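PDB 4JGL: hypothetical protein, which is of unknown function, an orphan protein that adopts a streptavidin-like fold with two extra alpha helices. Local coordinates for residues Y45-M58 against L138-F152. Sequence-based numbering, arbitrary orientation. Where two conformers were deposited one is given.
Sequences YGYLMPEKGLFLKM and LCGDAEARYKFEDLF
With CG anti to the backbone N (chi1 -166°), Tyr47 leans off its strand toward helix 142-152, while Phe148 has CG anti to its carbonyl carbon (chi1 -84°) and reaches down to the strand pair. The two side chains run antiparallel: Tyr47 CB sits over the centre of the Phe148 ring, 3.5 Å from its centroid, and Phe148 CB lies above the rim of the Tyr47 ring. Their planes are only 21° apart, yet little ring area is shared, making this a reciprocal CH-pi contact more than a stack. In the conformer described, Phe152 directs its edge at the face of Tyr47 in an offset edge-to-face pair, centroids 5.2 Å apart. Selenomethionine Met58 brings CB to 3.7 Å from Phe148 CZ, its SE making a longer Met-aromatic contact over that face. At the flank, Lys147 CD lies 3.9 Å from the centroid of the Tyr45 ring, and Lys147 NZ hydrogen-bonds to Tyr65 OH. Tyr47 OH donates to the anti lone pair of Glu149 OE2 at 2.6 Å, while Arg145 NH1 forms a salt bridge with Glu149 OE1 at 2.9 Å. A phenylalanine at Tyr47 would probably leave Glu149 OE2 without its hydroxyl donor. Helix 142-152, an addition to the streptavidin-like fold, thus packs across the antiparallel hairpin 45-58 through an aromatic cluster, with a carboxylate gripped at both oxygens, its charge probably balanced by the guanidinium.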
ATOM      1  N   TYR A  45      -0.724  -1.397  -5.070  1.00  9.60           N
ATOM      2  CA  TYR A  45      -1.014  -2.505  -4.192  1.00  9.26           C
ATOM      3  C   TYR A  45      -0.932  -2.027  -2.761  1.00  8.92           C
ATOM      4  O   TYR A  45       0.002  -1.291  -2.406  1.00 10.41           O
ATOM      5  CB  TYR A  45       0.010  -3.632  -4.409  1.00 11.43           C
ATOM      6  CG  TYR A  45       0.130  -4.039  -5.849  1.00 12.07           C
ATOM      7  CD1 TYR A  45       0.954  -3.352  -6.735  1.00 13.43           C
ATOM      8  CD2 TYR A  45      -0.651  -5.050  -6.338  1.00 14.40           C
ATOM      9  CE1 TYR A  45       1.043  -3.720  -8.064  1.00 15.79           C
ATOM     10  CE2 TYR A  45      -0.580  -5.446  -7.672  1.00 16.73           C
ATOM     11  CZ  TYR A  45       0.246  -4.766  -8.527  1.00 16.46           C
ATOM     12  OH  TYR A  45       0.337  -5.136  -9.853  1.00 21.76           O
ATOM     13  N   GLY A  46      -1.853  -2.475  -1.931  1.00  8.61           N
ATOM     14  CA  GLY A  46      -1.821  -2.158  -0.537  1.00  9.05           C
ATOM     15  C   GLY A  46      -1.725  -3.358   0.375  1.00  8.36           C
ATOM     16  O   GLY A  46      -2.182  -4.442   0.034  1.00  8.68           O
ATOM     17  N   TYR A  47      -1.224  -3.120   1.581  1.00  8.76           N
ATOM     18  CA  TYR A  47      -1.065  -4.183   2.567  1.00  9.12           C
ATOM     19  C   TYR A  47      -1.281  -3.611   3.947  1.00  9.06           C
ATOM     20  O   TYR A  47      -0.511  -2.758   4.383  1.00 10.07           O
ATOM     21  CB  TYR A  47       0.331  -4.796   2.443  1.00  9.78           C
ATOM     22  CG  TYR A  47       0.568  -6.105   3.135  1.00  9.73           C
ATOM     23  CD1 TYR A  47      -0.031  -7.274   2.719  1.00 10.82           C
ATOM     24  CD2 TYR A  47       1.460  -6.202   4.169  1.00 11.90           C
ATOM     25  CE1 TYR A  47       0.251  -8.488   3.327  1.00 11.67           C
ATOM     26  CE2 TYR A  47       1.723  -7.398   4.789  1.00 13.11           C
ATOM     27  CZ  TYR A  47       1.137  -8.536   4.364  1.00 10.58           C
ATOM     28  OH  TYR A  47       1.438  -9.723   5.007  1.00 13.29           O
ATOM     29  N   LEU A  48      -2.343  -4.049   4.598  1.00  9.20           N
ATOM     30  CA  LEU A  48      -2.682  -3.577   5.941  1.00  9.27           C
ATOM     31  C   LEU A  48      -2.173  -4.587   6.963  1.00 10.53           C
ATOM     32  O   LEU A  48      -2.446  -5.778   6.829  1.00 11.42           O
ATOM     33  CB  LEU A  48      -4.190  -3.378   6.091  1.00 10.50           C
ATOM     34  CG  LEU A  48      -4.670  -2.666   7.346  1.00 12.49           C
ATOM     35  CD1 LEU A  48      -4.395  -1.193   7.232  1.00 14.34           C
ATOM     36  CD2 LEU A  48      -6.155  -2.924   7.557  1.00 16.64           C
HETATM   37  N   MSE A  49      -1.426  -4.107   7.950  1.00 10.28           N
HETATM   38  CA  MSE A  49      -0.785  -4.964   8.951  1.00 12.65           C
HETATM   39  C   MSE A  49      -1.214  -4.566  10.346  1.00 13.38           C
HETATM   40  O   MSE A  49      -0.524  -3.783  11.019  1.00 13.96           O
HETATM   41  CB  MSE A  49       0.706  -4.826   8.853  1.00 13.29           C
HETATM   42  CG  MSE A  49       1.315  -5.207   7.555  1.00 15.62           C
HETATM   43 SE   MSE A  49       3.206  -5.000   7.435  0.75 14.50          SE
HETATM   44  CE  MSE A  49       3.681  -6.298   8.557  1.00 18.74           C
ATOM     45  N   PRO A  50      -2.364  -5.079  10.799  1.00 14.23           N
ATOM     46  CA  PRO A  50      -2.845  -4.684  12.116  1.00 16.53           C
ATOM     47  C   PRO A  50      -1.886  -5.036  13.256  1.00 19.78           C
ATOM     48  O   PRO A  50      -1.870  -4.308  14.247  1.00 23.51           O
ATOM     49  CB  PRO A  50      -4.153  -5.451  12.250  1.00 18.03           C
ATOM     50  CG  PRO A  50      -4.592  -5.724  10.835  1.00 19.15           C
ATOM     51  CD  PRO A  50      -3.346  -5.905  10.079  1.00 15.28           C
ATOM     52  N   GLU A  51      -1.070  -6.081  13.100  0.50 19.54           N
ATOM     53  CA  GLU A  51      -0.109  -6.495  14.149  0.50 22.93           C
ATOM     54  C   GLU A  51       1.002  -5.453  14.382  0.50 21.71           C
ATOM     55  O   GLU A  51       1.660  -5.445  15.429  0.50 21.40           O
ATOM     56  CB  GLU A  51       0.536  -7.854  13.803  0.50 25.17           C
ATOM     57  CG  GLU A  51       1.740  -7.753  12.857  0.50 28.83           C
ATOM     58  CD  GLU A  51       2.728  -8.921  12.953  0.50 33.81           C
ATOM     59  OE1 GLU A  51       2.803  -9.571  14.018  0.50 37.46           O
ATOM     60  OE2 GLU A  51       3.445  -9.178  11.953  0.50 33.26           O
ATOM     61  N   LYS A  52       1.243  -4.601  13.389  1.00 19.53           N
ATOM     62  CA  LYS A  52       2.277  -3.583  13.478  1.00 18.85           C
ATOM     63  C   LYS A  52       1.738  -2.156  13.362  1.00 15.21           C
ATOM     64  O   LYS A  52       2.496  -1.200  13.520  1.00 17.57           O
ATOM     65  CB  LYS A  52       3.293  -3.797  12.374  1.00 19.02           C
ATOM     66  CG  LYS A  52       3.996  -5.145  12.399  1.00 25.89           C
ATOM     67  CD  LYS A  52       5.468  -4.986  12.097  1.00 32.57           C
ATOM     68  CE  LYS A  52       6.273  -4.574  13.342  1.00 35.55           C
ATOM     69  NZ  LYS A  52       6.707  -3.125  13.366  1.00 31.47           N
ATOM     70  N   GLY A  53       0.446  -1.992  13.094  1.00 14.65           N
ATOM     71  CA  GLY A  53      -0.124  -0.690  12.839  1.00 13.76           C
ATOM     72  C   GLY A  53       0.468   0.007  11.627  1.00 12.05           C
ATOM     73  O   GLY A  53       0.668   1.208  11.637  1.00 12.28           O
ATOM     74  N   LEU A  54       0.777  -0.776  10.583  1.00 11.12           N
ATOM     75  CA  LEU A  54       1.337  -0.246   9.356  1.00 11.22           C
ATOM     76  C   LEU A  54       0.419  -0.520   8.175  1.00 10.23           C
ATOM     77  O   LEU A  54      -0.298  -1.522   8.125  1.00 10.32           O
ATOM     78  CB  LEU A  54       2.687  -0.876   9.059  1.00 11.75           C
ATOM     79  CG  LEU A  54       3.735  -0.751  10.162  1.00 12.07           C
ATOM     80  CD1 LEU A  54       4.984  -1.505   9.724  1.00 14.39           C
ATOM     81  CD2 LEU A  54       4.064   0.715  10.452  1.00 13.98           C
ATOM     82  N   PHE A  55       0.471   0.396   7.220  1.00  9.56           N
ATOM     83  CA  PHE A  55      -0.184   0.265   5.932  1.00  9.38           C
ATOM     84  C   PHE A  55       0.867   0.510   4.874  1.00  9.04           C
ATOM     85  O   PHE A  55       1.527   1.556   4.887  1.00  9.87           O
ATOM     86  CB  PHE A  55      -1.342   1.247   5.783  1.00  9.98           C
ATOM     87  CG  PHE A  55      -1.932   1.243   4.402  1.00 11.25           C
ATOM     88  CD1 PHE A  55      -2.703   0.175   3.988  1.00 13.06           C
ATOM     89  CD2 PHE A  55      -1.644   2.241   3.508  1.00 11.96           C
ATOM     90  CE1 PHE A  55      -3.226   0.108   2.679  1.00 14.23           C
ATOM     91  CE2 PHE A  55      -2.177   2.189   2.191  1.00 13.74           C
ATOM     92  CZ  PHE A  55      -2.919   1.105   1.796  1.00 13.31           C
ATOM     93  N   LEU A  56       1.071  -0.454   3.976  1.00  9.41           N
ATOM     94  CA  LEU A  56       2.046  -0.306   2.915  0.50  9.21           C
ATOM     95  C   LEU A  56       1.360  -0.093   1.584  1.00  9.55           C
ATOM     96  O   LEU A  56       0.355  -0.719   1.295  1.00  9.78           O
ATOM     97  CB  LEU A  56       2.967  -1.523   2.851  0.50  9.78           C
ATOM     98  CG  LEU A  56       4.064  -1.595   3.910  0.50 12.00           C
ATOM     99  CD1 LEU A  56       3.462  -1.668   5.305  0.50 15.18           C
ATOM    100  CD2 LEU A  56       5.000  -2.778   3.626  0.50 12.28           C
ATOM    101  N   LYS A  57       1.915   0.807   0.781  1.00  9.48           N
ATOM    102  CA  LYS A  57       1.408   1.080  -0.557  1.00  9.32           C
ATOM    103  C   LYS A  57       2.551   0.954  -1.542  1.00  8.85           C
ATOM    104  O   LYS A  57       3.568   1.651  -1.408  1.00 10.99           O
ATOM    105  CB  LYS A  57       0.798   2.478  -0.622  1.00 11.40           C
ATOM    106  CG  LYS A  57       0.303   2.838  -2.016  1.00 12.57           C
ATOM    107  CD  LYS A  57      -0.542   4.096  -1.987  1.00 16.64           C
ATOM    108  CE  LYS A  57      -1.146   4.392  -3.360  1.00 19.37           C
ATOM    109  NZ  LYS A  57      -0.097   4.901  -4.277  1.00 18.94           N
HETATM  110  N   MSE A  58       2.387   0.082  -2.532  1.00  9.24           N
HETATM  111  CA  MSE A  58       3.425  -0.237  -3.512  1.00  9.67           C
HETATM  112  C   MSE A  58       3.029   0.175  -4.907  1.00  9.18           C
HETATM  113  O   MSE A  58       1.909  -0.090  -5.347  1.00  9.97           O
HETATM  114  CB  MSE A  58       3.672  -1.729  -3.469  1.00 10.49           C
HETATM  115  CG  MSE A  58       4.724  -2.227  -4.444  1.00 12.00           C
HETATM  116 SE   MSE A  58       5.410  -3.952  -4.032  0.75 16.76          SE
HETATM  117  CE  MSE A  58       4.183  -4.472  -4.862  1.00 10.11           C
ATOM    118  N   LEU A 138      -9.378   0.805  -2.068  1.00  8.78           N
ATOM    119  CA  LEU A 138      -8.811  -0.449  -1.561  1.00  8.71           C
ATOM    120  C   LEU A 138      -9.818  -1.526  -1.918  1.00  8.62           C
ATOM    121  O   LEU A 138     -10.927  -1.565  -1.396  1.00  9.84           O
ATOM    122  CB  LEU A 138      -8.605  -0.415  -0.044  1.00  9.19           C
ATOM    123  CG  LEU A 138      -7.654   0.624   0.518  1.00 10.84           C
ATOM    124  CD1 LEU A 138      -7.545   0.514   2.024  1.00 12.27           C
ATOM    125  CD2 LEU A 138      -6.297   0.512  -0.088  1.00 14.79           C
ATOM    126  N   CYS A 139      -9.421  -2.447  -2.797  1.00  8.84           N
ATOM    127  CA  CYS A 139     -10.215  -3.598  -3.201  1.00  8.74           C
ATOM    128  C   CYS A 139      -9.550  -4.844  -2.669  1.00  9.36           C
ATOM    129  O   CYS A 139      -8.411  -5.147  -3.041  1.00  9.04           O
ATOM    130  CB  CYS A 139     -10.329  -3.655  -4.725  1.00 10.03           C
ATOM    131  SG  CYS A 139     -11.024  -2.167  -5.480  1.00 11.87           S
ATOM    132  N   GLY A 140     -10.214  -5.554  -1.766  1.00  9.72           N
ATOM    133  CA  GLY A 140      -9.593  -6.745  -1.186  1.00  9.63           C
ATOM    134  C   GLY A 140      -9.174  -7.725  -2.259  1.00 11.08           C
ATOM    135  O   GLY A 140      -9.929  -7.993  -3.194  1.00 11.08           O
ATOM    136  N   ASP A 141      -7.978  -8.273  -2.138  1.00 10.17           N
ATOM    137  CA  ASP A 141      -7.405  -9.081  -3.198  1.00 10.94           C
ATOM    138  C   ASP A 141      -6.367 -10.026  -2.640  1.00 10.91           C
ATOM    139  O   ASP A 141      -5.451  -9.594  -1.953  1.00 11.82           O
ATOM    140  CB  ASP A 141      -6.778  -8.178  -4.262  1.00 11.44           C
ATOM    141  CG  ASP A 141      -6.424  -8.929  -5.511  1.00 13.43           C
ATOM    142  OD1 ASP A 141      -7.334  -9.306  -6.283  1.00 15.96           O
ATOM    143  OD2 ASP A 141      -5.236  -9.162  -5.729  1.00 14.42           O
ATOM    144  N   ALA A 142      -6.509 -11.306  -2.948  1.00 10.61           N
ATOM    145  CA  ALA A 142      -5.546 -12.297  -2.506  1.00 10.13           C
ATOM    146  C   ALA A 142      -4.203 -12.151  -3.214  1.00  9.44           C
ATOM    147  O   ALA A 142      -3.159 -12.256  -2.578  1.00 10.60           O
ATOM    148  CB  ALA A 142      -6.120 -13.719  -2.699  1.00 13.45           C
ATOM    149  N   GLU A 143      -4.221 -11.925  -4.528  1.00 10.40           N
ATOM    150  CA  GLU A 143      -2.982 -11.841  -5.266  1.00 10.67           C
ATOM    151  C   GLU A 143      -2.106 -10.671  -4.796  1.00  9.66           C
ATOM    152  O   GLU A 143      -0.887 -10.788  -4.777  1.00 10.82           O
ATOM    153  CB  GLU A 143      -3.253 -11.820  -6.773  1.00 11.95           C
ATOM    154  CG  GLU A 143      -3.774 -13.171  -7.277  1.00 11.76           C
ATOM    155  CD  GLU A 143      -4.190 -13.198  -8.717  1.00 13.49           C
ATOM    156  OE1 GLU A 143      -4.503 -12.143  -9.289  1.00 16.59           O
ATOM    157  OE2 GLU A 143      -4.255 -14.316  -9.242  1.00 15.33           O
ATOM    158  N   ALA A 144      -2.714  -9.563  -4.385  1.00 10.04           N
ATOM    159  CA  ALA A 144      -1.943  -8.465  -3.855  1.00 10.36           C
ATOM    160  C   ALA A 144      -1.244  -8.880  -2.566  1.00  9.39           C
ATOM    161  O   ALA A 144      -0.098  -8.523  -2.308  1.00 10.60           O
ATOM    162  CB  ALA A 144      -2.872  -7.238  -3.610  1.00 11.95           C
ATOM    163  N   ARG A 145      -1.960  -9.618  -1.713  1.00  9.36           N
ATOM    164  CA  ARG A 145      -1.366 -10.153  -0.503  1.00  9.51           C
ATOM    165  C   ARG A 145      -0.191 -11.073  -0.834  1.00 10.28           C
ATOM    166  O   ARG A 145       0.863 -10.987  -0.231  1.00 10.73           O
ATOM    167  CB  ARG A 145      -2.416 -10.890   0.342  1.00 10.73           C
ATOM    168  CG  ARG A 145      -1.835 -11.481   1.607  1.00 11.85           C
ATOM    169  CD  ARG A 145      -2.871 -12.040   2.548  1.00 13.44           C
ATOM    170  NE  ARG A 145      -3.574 -13.203   2.029  1.00 13.25           N
ATOM    171  CZ  ARG A 145      -3.139 -14.460   2.111  1.00 13.58           C
ATOM    172  NH1 ARG A 145      -1.940 -14.761   2.611  1.00 15.19           N
ATOM    173  NH2 ARG A 145      -3.922 -15.438   1.686  1.00 14.77           N
ATOM    174  N   TYR A 146      -0.384 -11.979  -1.779  1.00 10.62           N
ATOM    175  CA  TYR A 146       0.684 -12.895  -2.154  1.00 11.21           C
ATOM    176  C   TYR A 146       1.922 -12.141  -2.618  1.00 12.04           C
ATOM    177  O   TYR A 146       3.056 -12.545  -2.327  1.00 12.72           O
ATOM    178  CB  TYR A 146       0.284 -13.871  -3.245  1.00 11.65           C
ATOM    179  CG  TYR A 146      -0.964 -14.664  -3.040  1.00 11.18           C
ATOM    180  CD1 TYR A 146      -1.414 -15.027  -1.775  1.00 12.39           C
ATOM    181  CD2 TYR A 146      -1.696 -15.076  -4.128  1.00 12.15           C
ATOM    182  CE1 TYR A 146      -2.599 -15.761  -1.638  1.00 13.96           C
ATOM    183  CE2 TYR A 146      -2.838 -15.790  -3.998  1.00 12.80           C
ATOM    184  CZ  TYR A 146      -3.290 -16.145  -2.761  1.00 12.59           C
ATOM    185  OH  TYR A 146      -4.472 -16.870  -2.666  1.00 15.97           O
ATOM    186  N   LYS A 147       1.718 -11.052  -3.351  1.00 10.66           N
ATOM    187  CA  LYS A 147       2.822 -10.263  -3.895  1.00 12.02           C
ATOM    188  C   LYS A 147       3.661  -9.668  -2.775  1.00 11.04           C
ATOM    189  O   LYS A 147       4.885  -9.759  -2.779  1.00 13.15           O
ATOM    190  CB  LYS A 147       2.283  -9.186  -4.829  1.00 12.67           C
ATOM    191  CG  LYS A 147       3.332  -8.415  -5.586  1.00 13.67           C
ATOM    192  CD  LYS A 147       2.654  -7.360  -6.466  1.00 16.99           C
ATOM    193  CE  LYS A 147       3.595  -6.692  -7.440  1.00 19.98           C
ATOM    194  NZ  LYS A 147       4.096  -7.587  -8.511  1.00 23.96           N
ATOM    195  N   PHE A 148       3.021  -9.051  -1.797  1.00 10.27           N
ATOM    196  CA  PHE A 148       3.754  -8.513  -0.670  1.00 10.82           C
ATOM    197  C   PHE A 148       4.470  -9.613   0.127  1.00 11.92           C
ATOM    198  O   PHE A 148       5.624  -9.447   0.538  1.00 12.62           O
ATOM    199  CB  PHE A 148       2.838  -7.746   0.300  1.00 10.34           C
ATOM    200  CG  PHE A 148       2.581  -6.313  -0.095  1.00 10.11           C
ATOM    201  CD1 PHE A 148       3.481  -5.331   0.239  1.00 10.86           C
ATOM    202  CD2 PHE A 148       1.433  -5.948  -0.756  1.00 10.68           C
ATOM    203  CE1 PHE A 148       3.235  -4.009  -0.089  1.00 11.68           C
ATOM    204  CE2 PHE A 148       1.197  -4.616  -1.108  1.00 10.40           C
ATOM    205  CZ  PHE A 148       2.083  -3.657  -0.748  1.00 11.91           C
ATOM    206  N   GLU A 149       3.768 -10.711   0.376  1.00 11.66           N
ATOM    207  CA  GLU A 149       4.328 -11.740   1.243  1.00 12.17           C
ATOM    208  C   GLU A 149       5.506 -12.444   0.573  1.00 13.20           C
ATOM    209  O   GLU A 149       6.487 -12.801   1.236  1.00 14.78           O
ATOM    210  CB  GLU A 149       3.226 -12.664   1.742  1.00 12.31           C
ATOM    211  CG  GLU A 149       2.324 -11.867   2.690  1.00 13.10           C
ATOM    212  CD  GLU A 149       1.084 -12.542   3.198  1.00 14.39           C
ATOM    213  OE1 GLU A 149       0.703 -13.621   2.685  1.00 16.13           O
ATOM    214  OE2 GLU A 149       0.440 -11.948   4.113  1.00 14.27           O
ATOM    215  N   ASP A 150       5.444 -12.614  -0.734  1.00 12.03           N
ATOM    216  CA  ASP A 150       6.586 -13.152  -1.477  1.00 13.51           C
ATOM    217  C   ASP A 150       7.785 -12.212  -1.404  1.00 14.26           C
ATOM    218  O   ASP A 150       8.925 -12.652  -1.223  1.00 15.85           O
ATOM    219  CB  ASP A 150       6.205 -13.389  -2.935  1.00 14.47           C
ATOM    220  CG  ASP A 150       7.341 -13.871  -3.761  1.00 22.49           C
ATOM    221  OD1 ASP A 150       7.658 -15.065  -3.636  1.00 25.03           O
ATOM    222  OD2 ASP A 150       7.909 -13.064  -4.535  1.00 28.34           O
ATOM    223  N   LEU A 151       7.542 -10.914  -1.559  1.00 13.72           N
ATOM    224  CA  LEU A 151       8.593  -9.931  -1.479  0.50 12.48           C
ATOM    225  C   LEU A 151       9.244  -9.934  -0.079  1.00 12.91           C
ATOM    226  O   LEU A 151      10.471  -9.937   0.041  1.00 16.11           O
ATOM    227  CB  LEU A 151       8.013  -8.583  -1.905  0.50 12.94           C
ATOM    228  CG  LEU A 151       8.940  -7.398  -1.965  0.50 13.31           C
ATOM    229  CD1 LEU A 151       9.956  -7.570  -3.076  0.50 16.19           C
ATOM    230  CD2 LEU A 151       8.106  -6.103  -2.121  0.50 12.80           C
ATOM    231  N   PHE A 152       8.442  -9.972   0.986  1.00 13.53           N
ATOM    232  CA  PHE A 152       9.004  -9.974   2.349  0.50 14.80           C
ATOM    233  C   PHE A 152       9.953 -11.118   2.572  1.00 15.89           C
ATOM    234  O   PHE A 152      10.946 -10.964   3.281  1.00 18.09           O
ATOM    235  CB  PHE A 152       7.972 -10.182   3.443  0.50 14.41           C
ATOM    236  CG  PHE A 152       6.969  -9.110   3.566  0.50 13.70           C
ATOM    237  CD1 PHE A 152       7.297  -7.786   3.368  0.50 16.20           C
ATOM    238  CD2 PHE A 152       5.684  -9.441   3.939  0.50 13.86           C
ATOM    239  CE1 PHE A 152       6.340  -6.807   3.501  0.50 16.03           C
ATOM    240  CE2 PHE A 152       4.736  -8.481   4.078  0.50 14.96           C
ATOM    241  CZ  PHE A 152       5.056  -7.158   3.868  0.50 16.25           C
TER
HETATM  242  O   HOH W   1       3.434  -5.400 -10.509  0.50 22.75           O